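Non-structural protein NS1 (Murine minute virus, PDB 4R94) nicks viral DNA at the replication origin through its metal-dependent N-terminal nuclease domain, and also acts as an ATP-driven helicase and promoter transactivator. Local coordinates at residues K40-W44 / N45-K49. Sequence-based numbering, arbitrary orientation.
Sequences KDIGW and NSYKK
A type I beta turn from Gly43 to Ser46 carries the chain of the nickase domain out of strand 40-42, which pairs antiparallel with strand 35-37 in a two-stranded hairpin, into the loop that precedes helix 54-70. Gly43 and Ser46 close the turn with two bonds. The Ser46 N-H reaches Gly43 O at 3.2 Å, arriving from well above the carbonyl plane, while the Gly43 N-H donates back to Ser46 OG at 2.9 Å with a bent N-H...O angle of 142°. This second bond depends on the serine rotamer, in which OG lies beside its own backbone N and opposite the carbonyl carbon (chi1 -64°).

At the corner of the turn, Asn45 folds back over one face of the Trp44 indole. Its CB sits 3.7 Å from the centroid of the five-membered ring in a CH-pi contact, and the amide stacks beyond it, over the NE1-CE2 side of the indole, its plane tilted 27° from the ring. Both side chains have CG between the backbone N and the carbonyl carbon, which brings them together although they are sequence neighbours. Trp44 also meets Trp120 edge-to-face and rests on helix 81-104, its side chain about 9 Å from that of the metal ligand His127.

Tyr47 packs against the start of the turn, its side chain crossing that of Ile42 at about a right angle, and Leu173 of helix 167-179 touches both. Trp44 O lies at the edge of the phenol ring, whereas Ile42 CG2 comes obliquely to within 3.5 Å of Tyr47 OH. A water lies between this hydroxyl and the turn, 2.6 Å from Tyr47 OH and 3.2 Å from Gly43 O, to which it can donate.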
loop_
_atom_site.group_PDB
_atom_site.type_symbol
_atom_site.label_atom_id
_atom_site.label_comp_id
_atom_site.label_asym_id
_atom_site.label_seq_id
_atom_site.Cartn_x
_atom_site.Cartn_y
_atom_site.Cartn_z
ATOM N N LYS A 40 -5.077 26.728 -4.374
ATOM C CA LYS A 40 -4.591 25.618 -5.200
ATOM C C LYS A 40 -5.095 24.290 -4.646
ATOM O O LYS A 40 -4.858 23.979 -3.485
ATOM C CB LYS A 40 -3.065 25.596 -5.253
ATOM C CG LYS A 40 -2.423 26.872 -5.772
ATOM C CD LYS A 40 -0.908 26.740 -5.735
ATOM C CE LYS A 40 -0.222 27.972 -6.310
ATOM N NZ LYS A 40 1.262 27.819 -6.302
ATOM N N ASP A 41 -5.778 23.515 -5.478
ATOM C CA ASP A 41 -6.389 22.272 -5.031
ATOM C C ASP A 41 -5.441 21.100 -5.232
ATOM O O ASP A 41 -5.007 20.828 -6.348
ATOM C CB ASP A 41 -7.698 22.014 -5.775
ATOM C CG ASP A 41 -8.822 22.933 -5.323
ATOM O OD1 ASP A 41 -8.791 23.397 -4.160
ATOM O OD2 ASP A 41 -9.747 23.170 -6.127
ATOM N N ILE A 42 -5.136 20.404 -4.145
ATOM C CA ILE A 42 -4.272 19.239 -4.198
ATOM C C ILE A 42 -5.095 18.034 -3.785
ATOM O O ILE A 42 -5.328 17.815 -2.597
ATOM C CB ILE A 42 -3.047 19.402 -3.278
ATOM C CG1 ILE A 42 -2.388 20.763 -3.520
ATOM C CG2 ILE A 42 -2.052 18.262 -3.498
ATOM C CD1 ILE A 42 -1.215 21.034 -2.614
ATOM N N GLY A 43 -5.570 17.281 -4.773
ATOM C CA GLY A 43 -6.440 16.154 -4.519
ATOM C C GLY A 43 -5.648 14.872 -4.399
ATOM O O GLY A 43 -4.407 14.895 -4.393
ATOM N N TRP A 44 -6.364 13.761 -4.327
ATOM C CA TRP A 44 -5.755 12.455 -4.090
ATOM C C TRP A 44 -4.818 12.081 -5.234
ATOM O O TRP A 44 -3.825 11.360 -5.032
ATOM C CB TRP A 44 -6.830 11.389 -3.908
ATOM C CG TRP A 44 -7.361 10.823 -5.191
ATOM C CD1 TRP A 44 -8.443 11.270 -5.904
ATOM C CD2 TRP A 44 -6.853 9.690 -5.902
ATOM N NE1 TRP A 44 -8.620 10.495 -7.023
ATOM C CE2 TRP A 44 -7.662 9.513 -7.043
ATOM C CE3 TRP A 44 -5.783 8.812 -5.693
ATOM C CZ2 TRP A 44 -7.435 8.496 -7.969
ATOM C CZ3 TRP A 44 -5.566 7.803 -6.605
ATOM C CH2 TRP A 44 -6.380 7.655 -7.736
ATOM N N ASN A 45 -5.131 12.582 -6.429
ATOM C CA ASN A 45 -4.397 12.224 -7.628
ATOM C C ASN A 45 -3.583 13.393 -8.178
ATOM O O ASN A 45 -3.395 13.514 -9.381
ATOM C CB ASN A 45 -5.357 11.681 -8.695
ATOM C CG ASN A 45 -6.478 12.658 -9.038
ATOM O OD1 ASN A 45 -6.450 13.823 -8.644
ATOM N ND2 ASN A 45 -7.459 12.184 -9.805
ATOM N N SER A 46 -3.091 14.250 -7.287
ATOM C CA SER A 46 -2.270 15.376 -7.707
ATOM C C SER A 46 -0.788 15.085 -7.528
ATOM O O SER A 46 -0.007 16.001 -7.296
ATOM C CB SER A 46 -2.641 16.637 -6.918
ATOM O OG SER A 46 -3.972 17.039 -7.191
ATOM N N TYR A 47 -0.407 13.816 -7.659
ATOM C CA TYR A 47 0.974 13.392 -7.418
ATOM C C TYR A 47 1.501 12.560 -8.580
ATOM O O TYR A 47 2.020 11.452 -8.394
ATOM C CB TYR A 47 1.044 12.603 -6.100
ATOM C CG TYR A 47 0.545 13.396 -4.917
ATOM C CD1 TYR A 47 1.400 14.248 -4.217
ATOM C CD2 TYR A 47 -0.780 13.312 -4.505
ATOM C CE1 TYR A 47 0.955 14.990 -3.136
ATOM C CE2 TYR A 47 -1.237 14.042 -3.410
ATOM C CZ TYR A 47 -0.362 14.881 -2.732
ATOM O OH TYR A 47 -0.805 15.613 -1.645
ATOM N N LYS A 48 1.376 13.100 -9.787
ATOM C CA LYS A 48 1.607 12.296 -10.976
ATOM C C LYS A 48 2.925 12.605 -11.680
ATOM O O LYS A 48 3.101 12.240 -12.841
ATOM C CB LYS A 48 0.425 12.462 -11.944
ATOM C CG LYS A 48 -0.896 11.961 -11.341
ATOM C CD LYS A 48 -2.055 11.989 -12.336
ATOM C CE LYS A 48 -2.211 13.353 -12.988
ATOM N NZ LYS A 48 -2.570 14.441 -12.031
ATOM N N LYS A 49 3.861 13.250 -10.992
ATOM C CA LYS A 49 5.224 13.303 -11.521
ATOM C C LYS A 49 5.817 11.903 -11.518
ATOM O O LYS A 49 5.686 11.150 -10.537
ATOM C CB LYS A 49 6.111 14.248 -10.706
ATOM C CG LYS A 49 5.792 15.709 -10.844
ATOM C CD LYS A 49 6.938 16.540 -10.276
ATOM C CE LYS A 49 6.748 18.021 -10.538
ATOM N NZ LYS A 49 7.787 18.849 -9.848
HETATM O O HOH W 1 -3.420 15.418 -1.346
#